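GGDEF and EAL domain-containing protein (Vibrio cholerae O1 str. 2010EL-1786, PDB 6PWK) binds cyclic di-GMP and probably acts as a receptor for this second messenger in the control of large adhesins and biofilm formation. Local coordinates at residues Ile180-Gly183 with Lys184-Lys188; Val228-Thr231 with Ala232-Leu236; Glu393-Thr396 with Gln397-Phe400. One frame throughout, in Å; residues are numbered along the deposited sequence.

Contact 1: Ile180-Gly183 with Lys184-Lys188; sequences IILG and KQQWK. With C2E (9,9'-[(2R,3R,3aS,5S,7aR,9R,10R,10aS,12S,14aR)-3,5,10,12-tetrahydroxy-5,12-dioxidooctahydro-2H,7H-difuro[3,2-d:3',2'-j][1,3,7,9,2,8]tetraoxadiphosphacyclododecine-2,9-diyl]bis(2-amino-1,9-dihydro-6H-purin-6-one)), chain D.
Gly183, at the N-cap of helix 184-197, has no side chain to cap the helix, but the reciprocal half of the cap is kept: Gln186 reaches back, extended, to take the backbone N-H of the glycine. Gly183 N lies 2.8 Å from Gln186 OE1 in a nearly straight bond, the donor tilted 18° from the carbonyl plane. Gln186 has CG set opposite its own carbonyl carbon (chi1 -72°) and the rest of the chain extended, which brings OE1 to the glycine; its side chain crosses that of Leu182 at about a right angle. Gly183 O meanwhile starts the helical bonding by accepting from Trp187 N at 3.0 Å. On the indole, Leu182 makes a CH-pi contact: its CB stands over one face, 3.8 Å from the centroid of the five-membered ring. Asn157 fixes the polar side of this packing, bonding to both Trp187 NE1 and Leu182 O. The motif is a helix N-terminus used as an anion-binding site, and cyclic di-GMP occupies it. Lys184 N reaches O3A of the ligand at 3.0 Å and O2A at 3.1 Å, while Gln185 N bonds phosphate oxygen O1P at 2.7 Å. The helix end would probably favour that phosphate electrostatically. Lys184 NZ, bent round at its last torsion, forms a salt bridge with Asp156, which also hydrogen-bonds the ligand, and Tyr64 of the second subunit packs on Gln185.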
loop_
_atom_site.group_PDB
_atom_site.type_symbol
_atom_site.label_atom_id
_atom_site.label_comp_id
_atom_site.label_asym_id
_atom_site.label_seq_id
_atom_site.Cartn_x
_atom_site.Cartn_y
_atom_site.Cartn_z
ATOM N N ILE A 180 -17.436 -10.872 24.038
ATOM C CA ILE A 180 -16.020 -11.182 23.873
ATOM C C ILE A 180 -15.358 -10.040 23.111
ATOM O O ILE A 180 -15.698 -9.771 21.954
ATOM C CB ILE A 180 -15.827 -12.523 23.149
ATOM C CG1 ILE A 180 -16.220 -13.699 24.054
ATOM C CG2 ILE A 180 -14.389 -12.674 22.677
ATOM C CD1 ILE A 180 -17.704 -14.005 24.079
ATOM N N ILE A 181 -14.421 -9.357 23.761
ATOM C CA ILE A 181 -13.695 -8.240 23.170
ATOM C C ILE A 181 -12.236 -8.649 23.033
ATOM O O ILE A 181 -11.614 -9.093 24.007
ATOM C CB ILE A 181 -13.845 -6.955 24.004
ATOM C CG1 ILE A 181 -15.026 -6.119 23.499
ATOM C CG2 ILE A 181 -12.563 -6.122 23.962
ATOM C CD1 ILE A 181 -16.382 -6.798 23.602
ATOM N N LEU A 182 -11.698 -8.516 21.822
ATOM C CA LEU A 182 -10.336 -8.928 21.523
ATOM C C LEU A 182 -9.652 -7.860 20.681
ATOM O O LEU A 182 -10.309 -7.088 19.977
ATOM C CB LEU A 182 -10.303 -10.273 20.780
ATOM C CG LEU A 182 -10.869 -11.496 21.504
ATOM C CD1 LEU A 182 -10.908 -12.696 20.572
ATOM C CD2 LEU A 182 -10.045 -11.807 22.742
ATOM N N GLY A 183 -8.325 -7.822 20.764
ATOM C CA GLY A 183 -7.548 -6.984 19.877
ATOM C C GLY A 183 -7.508 -7.548 18.468
ATOM O O GLY A 183 -7.985 -8.649 18.189
ATOM N N LYS A 184 -6.918 -6.767 17.559
ATOM C CA LYS A 184 -6.899 -7.157 16.151
ATOM C C LYS A 184 -6.173 -8.481 15.951
ATOM O O LYS A 184 -6.669 -9.377 15.259
ATOM C CB LYS A 184 -6.253 -6.057 15.306
ATOM C CG LYS A 184 -7.058 -4.773 15.216
ATOM C CD LYS A 184 -6.498 -3.860 14.137
ATOM C CE LYS A 184 -7.213 -2.518 14.110
ATOM N NZ LYS A 184 -6.920 -1.695 15.316
ATOM N N GLN A 185 -4.992 -8.625 16.555
ATOM C CA GLN A 185 -4.231 -9.859 16.385
ATOM C C GLN A 185 -4.890 -11.030 17.102
ATOM O O GLN A 185 -4.743 -12.179 16.669
ATOM C CB GLN A 185 -2.796 -9.658 16.869
ATOM C CG GLN A 185 -1.976 -8.757 15.958
ATOM C CD GLN A 185 -0.732 -8.212 16.626
ATOM O OE1 GLN A 185 -0.095 -8.887 17.435
ATOM N NE2 GLN A 185 -0.380 -6.976 16.293
ATOM N N GLN A 186 -5.618 -10.767 18.188
ATOM C CA GLN A 186 -6.339 -11.842 18.861
ATOM C C GLN A 186 -7.474 -12.371 17.994
ATOM O O GLN A 186 -7.686 -13.587 17.916
ATOM C CB GLN A 186 -6.867 -11.359 20.210
ATOM C CG GLN A 186 -5.789 -11.173 21.265
ATOM C CD GLN A 186 -6.317 -10.531 22.534
ATOM O OE1 GLN A 186 -7.236 -9.714 22.495
ATOM N NE2 GLN A 186 -5.737 -10.901 23.668
ATOM N N TRP A 187 -8.216 -11.474 17.336
ATOM C CA TRP A 187 -9.276 -11.911 16.432
ATOM C C TRP A 187 -8.714 -12.768 15.306
ATOM O O TRP A 187 -9.266 -13.824 14.979
ATOM C CB TRP A 187 -10.020 -10.704 15.854
ATOM C CG TRP A 187 -11.090 -10.140 16.739
ATOM C CD1 TRP A 187 -11.133 -8.885 17.271
ATOM C CD2 TRP A 187 -12.277 -10.807 17.189
ATOM N NE1 TRP A 187 -12.270 -8.728 18.024
ATOM C CE2 TRP A 187 -12.990 -9.893 17.992
ATOM C CE3 TRP A 187 -12.806 -12.087 16.990
ATOM C CZ2 TRP A 187 -14.202 -10.217 18.597
ATOM C CZ3 TRP A 187 -14.011 -12.408 17.594
ATOM C CH2 TRP A 187 -14.694 -11.477 18.386
ATOM N N LYS A 188 -7.609 -12.324 14.701
ATOM C CA LYS A 188 -7.016 -13.073 13.599
ATOM C C LYS A 188 -6.590 -14.466 14.045
ATOM O O LYS A 188 -6.806 -15.449 13.327
ATOM C CB LYS A 188 -5.826 -12.306 13.022
ATOM C CG LYS A 188 -5.151 -13.003 11.855
ATOM C CD LYS A 188 -3.818 -12.358 11.522
ATOM C CE LYS A 188 -3.062 -13.165 10.479
ATOM N NZ LYS A 188 -1.608 -12.844 10.484
HETATM P P1 C2E D . -3.629 -5.249 18.228
HETATM O O2P C2E D . -3.476 -4.649 16.853
HETATM O O1P C2E D . -3.638 -6.727 17.979
HETATM O "O5'" C2E D . -2.322 -5.065 19.188
HETATM C "C5'" C2E D . -2.106 -5.961 20.231
HETATM C "C4'" C2E D . -0.807 -5.417 20.870
HETATM O "O4'" C2E D . 0.146 -5.443 19.980
HETATM C "C3'" C2E D . -1.034 -3.901 21.033
HETATM O "O3'" C2E D . -1.604 -3.592 22.214
HETATM C "C2'" C2E D . 0.378 -3.292 20.912
HETATM O "O2'" C2E D . 0.971 -3.087 22.265
HETATM C "C1'" C2E D . 1.114 -4.201 20.326
HETATM N N9 C2E D . 1.812 -3.698 19.169
HETATM C C8 C2E D . 0.716 -3.727 18.370
HETATM N N7 C2E D . 1.117 -3.270 17.158
HETATM C C5 C2E D . 2.420 -2.976 17.209
HETATM C C6 C2E D . 3.448 -2.427 16.189
HETATM O O6 C2E D . 3.142 -2.167 15.074
HETATM N N1 C2E D . 4.822 -2.214 16.564
HETATM C C2 C2E D . 5.260 -2.512 17.909
HETATM N N2 C2E D . 6.623 -2.334 18.400
HETATM N N3 C2E D . 4.273 -3.026 18.847
HETATM C C4 C2E D . 2.847 -3.252 18.465
HETATM P P11 C2E D . -2.119 -2.008 22.268
HETATM O O21 C2E D . -1.215 -0.925 21.721
HETATM O O11 C2E D . -2.232 -1.670 23.729
HETATM O O5A C2E D . -3.681 -2.073 21.721
HETATM C C5A C2E D . -4.318 -3.320 21.803
HETATM C C4A C2E D . -5.531 -3.275 20.966
HETATM O O4A C2E D . -6.110 -2.102 21.049
HETATM C C3A C2E D . -5.075 -3.476 19.362
HETATM O O3A C2E D . -5.068 -4.927 18.978
HETATM C C2A C2E D . -5.915 -2.892 18.701
HETATM O O2A C2E D . -7.065 -3.829 18.437
HETATM C C1A C2E D . -6.369 -1.641 19.630
HETATM N N91 C2E D . -5.699 -0.543 19.349
HETATM C C81 C2E D . -4.539 -0.102 19.864
HETATM N N71 C2E D . -4.277 1.074 19.270
HETATM C C51 C2E D . -5.261 1.341 18.414
HETATM C C61 C2E D . -5.509 2.514 17.469
HETATM O O61 C2E D . -4.717 3.385 17.442
HETATM N N11 C2E D . -6.668 2.575 16.628
HETATM C C21 C2E D . -7.629 1.506 16.668
HETATM N N21 C2E D . -8.813 1.549 15.818
HETATM N N31 C2E D . -7.382 0.385 17.579
HETATM C C41 C2E D . -6.166 0.331 18.455
#

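Contact 2: Val228-Thr231 with Ala232-Leu236; sequences VRYT and ANQFL. With C2E (9,9'-[(2R,3R,3aS,5S,7aR,9R,10R,10aS,12S,14aR)-3,5,10,12-tetrahydroxy-5,12-dioxidooctahydro-2H,7H-difuro[3,2-d:3',2'-j][1,3,7,9,2,8]tetraoxadiphosphacyclododecine-2,9-diyl]bis(2-amino-1,9-dihydro-6H-purin-6-one)), chain C.
Hydrogen bonds between Thr231 and Gln234 run in both directions where strand 228-231 turns into helix 232-241. Thr231 N donates to Gln234 OE1 over 2.7 Å, and Gln234 N returns a bond to Thr231 O over 3.1 Å, meeting that carbonyl from above its plane. Thr231 OG1, held between the backbone N and the carbonyl carbon (chi1 66°), adds a weak third bond to the same OE1. The amide oxygen is thereby gripped by a backbone and a side-chain donor of one residue. Among the van der Waals contacts, Gln234 crosses Tyr230 at about a right angle, its NE2 4.1 Å from Tyr230 CD2. Phe235 CE2 lies 3.2 Å from Thr231 O, which approaches the ring obliquely, and Phe223 meets the rings of both Tyr230 and Phe235. Ligand contacts form the third group: Ala232 CB lies 3.2 Å from the ribose oxygen O4A of cyclic di-GMP, Asn233 OD1 is 3.4 Å from C4A, and Leu236 CD1 is 3.5 Å from guanine N31. A tight strand-to-helix turn, tied by a side-chain amide, thus supplies part of the wall of the cyclic di-GMP pocket of the EAL domain.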
loop_
_atom_site.group_PDB
_atom_site.type_symbol
_atom_site.label_atom_id
_atom_site.label_comp_id
_atom_site.label_asym_id
_atom_site.label_seq_id
_atom_site.Cartn_x
_atom_site.Cartn_y
_atom_site.Cartn_z
ATOM N N VAL A 228 -19.678 -20.554 22.304
ATOM C CA VAL A 228 -19.892 -19.146 21.985
ATOM C C VAL A 228 -19.848 -18.982 20.473
ATOM O O VAL A 228 -18.914 -19.461 19.820
ATOM C CB VAL A 228 -18.843 -18.247 22.663
ATOM C CG1 VAL A 228 -19.089 -16.791 22.307
ATOM C CG2 VAL A 228 -18.862 -18.447 24.169
ATOM N N ARG A 229 -20.843 -18.294 19.923
ATOM C CA ARG A 229 -20.970 -18.106 18.485
ATOM C C ARG A 229 -20.427 -16.742 18.075
ATOM O O ARG A 229 -20.698 -15.733 18.731
ATOM C CB ARG A 229 -22.432 -18.241 18.056
ATOM C CG ARG A 229 -22.651 -18.307 16.556
ATOM C CD ARG A 229 -24.069 -18.765 16.250
ATOM N NE ARG A 229 -24.375 -18.714 14.824
ATOM C CZ ARG A 229 -24.880 -17.648 14.212
ATOM N NH1 ARG A 229 -25.132 -16.544 14.902
ATOM N NH2 ARG A 229 -25.134 -17.685 12.912
ATOM N N TYR A 230 -19.659 -16.720 16.987
ATOM C CA TYR A 230 -19.059 -15.500 16.459
ATOM C C TYR A 230 -19.528 -15.285 15.028
ATOM O O TYR A 230 -19.455 -16.203 14.203
ATOM C CB TYR A 230 -17.529 -15.568 16.497
ATOM C CG TYR A 230 -16.939 -15.796 17.872
ATOM C CD1 TYR A 230 -16.748 -17.081 18.363
ATOM C CD2 TYR A 230 -16.567 -14.727 18.677
ATOM C CE1 TYR A 230 -16.207 -17.296 19.616
ATOM C CE2 TYR A 230 -16.026 -14.932 19.933
ATOM C CZ TYR A 230 -15.847 -16.219 20.397
ATOM O OH TYR A 230 -15.310 -16.428 21.647
ATOM N N THR A 231 -20.002 -14.077 14.733
ATOM C CA THR A 231 -20.419 -13.713 13.385
ATOM C C THR A 231 -19.360 -12.832 12.727
ATOM O O THR A 231 -18.418 -12.359 13.367
ATOM C CB THR A 231 -21.778 -13.008 13.403
ATOM O OG1 THR A 231 -21.661 -11.745 14.072
ATOM C CG2 THR A 231 -22.808 -13.865 14.127
ATOM N N ALA A 232 -19.538 -12.606 11.423
ATOM C CA ALA A 232 -18.470 -12.028 10.610
ATOM C C ALA A 232 -18.182 -10.579 10.988
ATOM O O ALA A 232 -17.023 -10.153 10.978
ATOM C CB ALA A 232 -18.828 -12.138 9.130
ATOM N N ASN A 233 -19.216 -9.804 11.324
ATOM C CA ASN A 233 -18.999 -8.405 11.679
ATOM C C ASN A 233 -18.251 -8.231 12.994
ATOM O O ASN A 233 -17.897 -7.098 13.340
ATOM C CB ASN A 233 -20.331 -7.655 11.746
ATOM C CG ASN A 233 -20.813 -7.202 10.380
ATOM O OD1 ASN A 233 -20.036 -7.135 9.428
ATOM N ND2 ASN A 233 -22.098 -6.878 10.282
ATOM N N GLN A 234 -17.999 -9.312 13.732
ATOM C CA GLN A 234 -17.236 -9.198 14.968
ATOM C C GLN A 234 -15.733 -9.197 14.714
ATOM O O GLN A 234 -14.982 -8.597 15.491
ATOM C CB GLN A 234 -17.605 -10.333 15.925
ATOM C CG GLN A 234 -19.046 -10.297 16.417
ATOM C CD GLN A 234 -19.387 -11.467 17.323
ATOM O OE1 GLN A 234 -20.004 -12.442 16.893
ATOM N NE2 GLN A 234 -18.987 -11.375 18.587
ATOM N N PHE A 235 -15.276 -9.847 13.639
ATOM C CA PHE A 235 -13.848 -10.004 13.395
ATOM C C PHE A 235 -13.369 -9.524 12.032
ATOM O O PHE A 235 -12.153 -9.481 11.818
ATOM C CB PHE A 235 -13.432 -11.476 13.559
ATOM C CG PHE A 235 -14.134 -12.419 12.619
ATOM C CD1 PHE A 235 -13.665 -12.617 11.329
ATOM C CD2 PHE A 235 -15.255 -13.121 13.031
ATOM C CE1 PHE A 235 -14.305 -13.484 10.466
ATOM C CE2 PHE A 235 -15.899 -13.993 12.171
ATOM C CZ PHE A 235 -15.423 -14.174 10.888
ATOM N N LEU A 236 -14.266 -9.178 11.104
ATOM C CA LEU A 236 -13.825 -8.827 9.756
ATOM C C LEU A 236 -12.979 -7.560 9.742
ATOM O O LEU A 236 -12.116 -7.403 8.871
ATOM C CB LEU A 236 -15.028 -8.669 8.828
ATOM C CG LEU A 236 -15.435 -9.931 8.065
ATOM C CD1 LEU A 236 -16.667 -9.667 7.219
ATOM C CD2 LEU A 236 -14.283 -10.426 7.203
HETATM P P1 C2E C . -24.407 -8.634 4.568
HETATM O O2P C2E C . -23.932 -8.805 3.150
HETATM O O1P C2E C . -25.305 -7.430 4.534
HETATM O "O5'" C2E C . -25.380 -9.866 5.035
HETATM C "C5'" C2E C . -26.629 -9.551 5.555
HETATM C "C4'" C2E C . -26.482 -9.560 7.102
HETATM O "O4'" C2E C . -27.586 -9.169 7.666
HETATM C "C3'" C2E C . -26.291 -10.993 7.629
HETATM O "O3'" C2E C . -25.866 -10.885 8.901
HETATM C "C2'" C2E C . -27.747 -11.483 7.650
HETATM O "O2'" C2E C . -27.869 -12.692 8.513
HETATM C "C1'" C2E C . -28.294 -10.482 8.280
HETATM N N9 C2E C . -29.704 -10.210 8.164
HETATM C C8 C2E C . -29.987 -10.982 7.086
HETATM N N7 C2E C . -31.312 -10.824 6.832
HETATM C C5 C2E C . -31.820 -9.976 7.718
HETATM C C6 C2E C . -33.221 -9.389 7.962
HETATM O O6 C2E C . -34.147 -9.682 7.284
HETATM N N1 C2E C . -33.428 -8.467 9.037
HETATM C C2 C2E C . -32.349 -8.066 9.903
HETATM N N2 C2E C . -32.503 -7.130 11.012
HETATM N N3 C2E C . -31.038 -8.636 9.641
HETATM C C4 C2E C . -30.812 -9.596 8.531
HETATM P P11 C2E C . -24.503 -11.782 9.201
HETATM O O21 C2E C . -24.621 -13.282 9.161
HETATM O O11 C2E C . -24.088 -11.452 10.613
HETATM O O5A C2E C . -23.424 -11.098 8.155
HETATM C C5A C2E C . -23.002 -9.830 8.575
HETATM C C4A C2E C . -21.961 -9.319 7.663
HETATM O O4A C2E C . -20.877 -10.036 7.792
HETATM C C3A C2E C . -22.460 -9.460 6.060
HETATM O O3A C2E C . -23.211 -8.228 5.640
HETATM C C2A C2E C . -21.434 -9.576 5.402
HETATM O O2A C2E C . -20.919 -8.220 4.996
HETATM C C1A C2E C . -20.384 -10.325 6.392
HETATM N N91 C2E C . -20.358 -11.614 6.145
HETATM C C81 C2E C . -21.201 -12.579 6.543
HETATM N N71 C2E C . -20.732 -13.729 6.023
HETATM C C51 C2E C . -19.630 -13.462 5.327
HETATM C C61 C2E C . -18.682 -14.349 4.529
HETATM O O61 C2E C . -18.905 -15.506 4.474
HETATM N N11 C2E C . -17.545 -13.796 3.859
HETATM C C21 C2E C . -17.285 -12.386 3.935
HETATM N N21 C2E C . -16.128 -11.827 3.252
HETATM N N31 C2E C . -18.204 -11.543 4.701
HETATM C C41 C2E C . -19.387 -12.130 5.398
#

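Contact 3: Glu393-Thr396 with Gln397-Phe400; sequences ETQT and QLDF. With C2E (9,9'-[(2R,3R,3aS,5S,7aR,9R,10R,10aS,12S,14aR)-3,5,10,12-tetrahydroxy-5,12-dioxidooctahydro-2H,7H-difuro[3,2-d:3',2'-j][1,3,7,9,2,8]tetraoxadiphosphacyclododecine-2,9-diyl]bis(2-amino-1,9-dihydro-6H-purin-6-one)), chain C.
Gln397 turns back from the first turn of helix 395-402 toward Glu393 and Thr394, and its side chain meets them atom by atom. CB lies beside Thr394 O and OG1. CG comes nearer still to the hydroxyl, 3.2 Å from Thr394 OG1, and CD passes it in turn. At the tip, OE1 accepts two backbone donors: Glu393 N at 2.6 Å, almost in line with the carbonyl, and Thr394 N at 3.1 Å, from above the carbonyl plane. With CG placed opposite the carbonyl carbon (chi1 -68°) and the chain extended beyond it, the amide spans the full distance to the loop. The exchange is reciprocal, since Gln397 N donates to Thr394 OG1 at 2.9 Å; this is a capping box, with Thr394 as the N-cap. Across the first turn, Gln395 NE2 bonds Asp399 OD1 over 2.8 Å. The acceptor lies in the amide plane of Gln395, but the donor stands 43° out of the carboxylate plane. Gln395 bends at chi2 (70°) to bring the amide round. At the other end, Glu393 OE1 takes N2 of a guanine of cyclic di-GMP at 2.6 Å and, weakly, N1 of the same base. Gln397 OE1, beyond its part in the box, thus holds the backbone N of Glu393 in a second-shell role, while the carboxylate reads two guanine N-H donors, consistent with selection for this base.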
loop_
_atom_site.group_PDB
_atom_site.type_symbol
_atom_site.label_atom_id
_atom_site.label_comp_id
_atom_site.label_asym_id
_atom_site.label_seq_id
_atom_site.Cartn_x
_atom_site.Cartn_y
_atom_site.Cartn_z
ATOM N N GLU A 393 -37.676 -7.238 6.605
ATOM C CA GLU A 393 -38.198 -7.841 7.824
ATOM C C GLU A 393 -39.714 -7.858 7.904
ATOM O O GLU A 393 -40.283 -8.814 8.436
ATOM C CB GLU A 393 -37.669 -7.102 9.060
ATOM C CG GLU A 393 -36.174 -7.094 9.213
ATOM C CD GLU A 393 -35.738 -6.606 10.582
ATOM O OE1 GLU A 393 -35.048 -7.362 11.298
ATOM O OE2 GLU A 393 -36.103 -5.469 10.948
ATOM N N THR A 394 -40.388 -6.821 7.416
ATOM C CA THR A 394 -41.815 -6.650 7.641
ATOM C C THR A 394 -42.564 -6.570 6.319
ATOM O O THR A 394 -41.995 -6.257 5.270
ATOM C CB THR A 394 -42.102 -5.388 8.464
ATOM O OG1 THR A 394 -41.828 -4.227 7.669
ATOM C CG2 THR A 394 -41.233 -5.355 9.714
ATOM N N GLN A 395 -43.865 -6.868 6.390
ATOM C CA GLN A 395 -44.730 -6.689 5.230
ATOM C C GLN A 395 -44.835 -5.221 4.847
ATOM O O GLN A 395 -45.008 -4.897 3.666
ATOM C CB GLN A 395 -46.115 -7.274 5.513
ATOM C CG GLN A 395 -47.056 -7.279 4.315
ATOM C CD GLN A 395 -46.649 -8.278 3.247
ATOM O OE1 GLN A 395 -46.374 -9.442 3.541
ATOM N NE2 GLN A 395 -46.605 -7.825 1.999
ATOM N N THR A 396 -44.728 -4.320 5.827
ATOM C CA THR A 396 -44.684 -2.892 5.529
ATOM C C THR A 396 -43.477 -2.556 4.661
ATOM O O THR A 396 -43.593 -1.833 3.664
ATOM C CB THR A 396 -44.655 -2.085 6.827
ATOM O OG1 THR A 396 -45.791 -2.429 7.631
ATOM C CG2 THR A 396 -44.678 -0.593 6.530
ATOM N N GLN A 397 -42.302 -3.073 5.030
ATOM C CA GLN A 397 -41.121 -2.902 4.189
ATOM C C GLN A 397 -41.316 -3.573 2.835
ATOM O O GLN A 397 -40.980 -2.998 1.793
ATOM C CB GLN A 397 -39.888 -3.463 4.891
ATOM C CG GLN A 397 -39.455 -2.684 6.120
ATOM C CD GLN A 397 -38.516 -3.478 7.007
ATOM O OE1 GLN A 397 -38.293 -4.668 6.784
ATOM N NE2 GLN A 397 -37.965 -2.824 8.022
ATOM N N LEU A 398 -41.868 -4.787 2.832
ATOM C CA LEU A 398 -42.079 -5.510 1.580
ATOM C C LEU A 398 -43.030 -4.755 0.660
ATOM O O LEU A 398 -42.787 -4.650 -0.549
ATOM C CB LEU A 398 -42.608 -6.911 1.873
ATOM C CG LEU A 398 -42.473 -7.974 0.782
ATOM C CD1 LEU A 398 -41.014 -8.169 0.409
ATOM C CD2 LEU A 398 -43.085 -9.284 1.248
ATOM N N ASP A 399 -44.118 -4.214 1.216
ATOM C CA ASP A 399 -45.080 -3.481 0.395
ATOM C C ASP A 399 -44.500 -2.161 -0.096
ATOM O O ASP A 399 -44.756 -1.751 -1.235
ATOM C CB ASP A 399 -46.369 -3.236 1.180
ATOM C CG ASP A 399 -47.120 -4.518 1.489
ATOM O OD1 ASP A 399 -47.103 -5.440 0.646
ATOM O OD2 ASP A 399 -47.725 -4.604 2.578
ATOM N N PHE A 400 -43.721 -1.477 0.746
ATOM C CA PHE A 400 -43.146 -0.197 0.338
ATOM C C PHE A 400 -42.085 -0.384 -0.741
ATOM O O PHE A 400 -41.977 0.437 -1.659
ATOM C CB PHE A 400 -42.563 0.533 1.547
ATOM C CG PHE A 400 -43.527 1.478 2.206
ATOM C CD1 PHE A 400 -44.889 1.229 2.185
ATOM C CD2 PHE A 400 -43.073 2.628 2.825
ATOM C CE1 PHE A 400 -45.777 2.102 2.785
ATOM C CE2 PHE A 400 -43.954 3.506 3.426
ATOM C CZ PHE A 400 -45.308 3.242 3.405
HETATM P P1 C2E C . -24.407 -8.634 4.568
HETATM O O2P C2E C . -23.932 -8.805 3.150
HETATM O O1P C2E C . -25.305 -7.430 4.534
HETATM O "O5'" C2E C . -25.380 -9.866 5.035
HETATM C "C5'" C2E C . -26.629 -9.551 5.555
HETATM C "C4'" C2E C . -26.482 -9.560 7.102
HETATM O "O4'" C2E C . -27.586 -9.169 7.666
HETATM C "C3'" C2E C . -26.291 -10.993 7.629
HETATM O "O3'" C2E C . -25.866 -10.885 8.901
HETATM C "C2'" C2E C . -27.747 -11.483 7.650
HETATM O "O2'" C2E C . -27.869 -12.692 8.513
HETATM C "C1'" C2E C . -28.294 -10.482 8.280
HETATM N N9 C2E C . -29.704 -10.210 8.164
HETATM C C8 C2E C . -29.987 -10.982 7.086
HETATM N N7 C2E C . -31.312 -10.824 6.832
HETATM C C5 C2E C . -31.820 -9.976 7.718
HETATM C C6 C2E C . -33.221 -9.389 7.962
HETATM O O6 C2E C . -34.147 -9.682 7.284
HETATM N N1 C2E C . -33.428 -8.467 9.037
HETATM C C2 C2E C . -32.349 -8.066 9.903
HETATM N N2 C2E C . -32.503 -7.130 11.012
HETATM N N3 C2E C . -31.038 -8.636 9.641
HETATM C C4 C2E C . -30.812 -9.596 8.531
HETATM P P11 C2E C . -24.503 -11.782 9.201
HETATM O O21 C2E C . -24.621 -13.282 9.161
HETATM O O11 C2E C . -24.088 -11.452 10.613
HETATM O O5A C2E C . -23.424 -11.098 8.155
HETATM C C5A C2E C . -23.002 -9.830 8.575
HETATM C C4A C2E C . -21.961 -9.319 7.663
HETATM O O4A C2E C . -20.877 -10.036 7.792
HETATM C C3A C2E C . -22.460 -9.460 6.060
HETATM O O3A C2E C . -23.211 -8.228 5.640
HETATM C C2A C2E C . -21.434 -9.576 5.402
HETATM O O2A C2E C . -20.919 -8.220 4.996
HETATM C C1A C2E C . -20.384 -10.325 6.392
HETATM N N91 C2E C . -20.358 -11.614 6.145
HETATM C C81 C2E C . -21.201 -12.579 6.543
HETATM N N71 C2E C . -20.732 -13.729 6.023
HETATM C C51 C2E C . -19.630 -13.462 5.327
HETATM C C61 C2E C . -18.682 -14.349 4.529
HETATM O O61 C2E C . -18.905 -15.506 4.474
HETATM N N11 C2E C . -17.545 -13.796 3.859
HETATM C C21 C2E C . -17.285 -12.386 3.935
HETATM N N21 C2E C . -16.128 -11.827 3.252
HETATM N N31 C2E C . -18.204 -11.543 4.701
HETATM C C41 C2E C . -19.387 -12.130 5.398
#

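From the N terminus, contact 1 comes first, closing the turn from the loop after strand 171-174 into helix 184-197. Contact 2 follows, closing the turn between strand 228-231 and helix 232-241, and contact 3 closes the start of helix 395-402 in the beta-alpha-beta unit with strands 386-389 and 408-409. The three lie in series; none nests in or crosses another. Contacts 1 and 2 nevertheless pack together through Trp187, with CE3 3.5 Å from Phe235 CB, and through Ile180 against Val228, joining helix 184-197 and the loop before it to strand 228-231 and helix 232-241. Contact 3 stands apart, its nearest atoms about 13 Å from those of contact 2, yet both meet one cyclic di-GMP molecule, whereas contact 1 binds another.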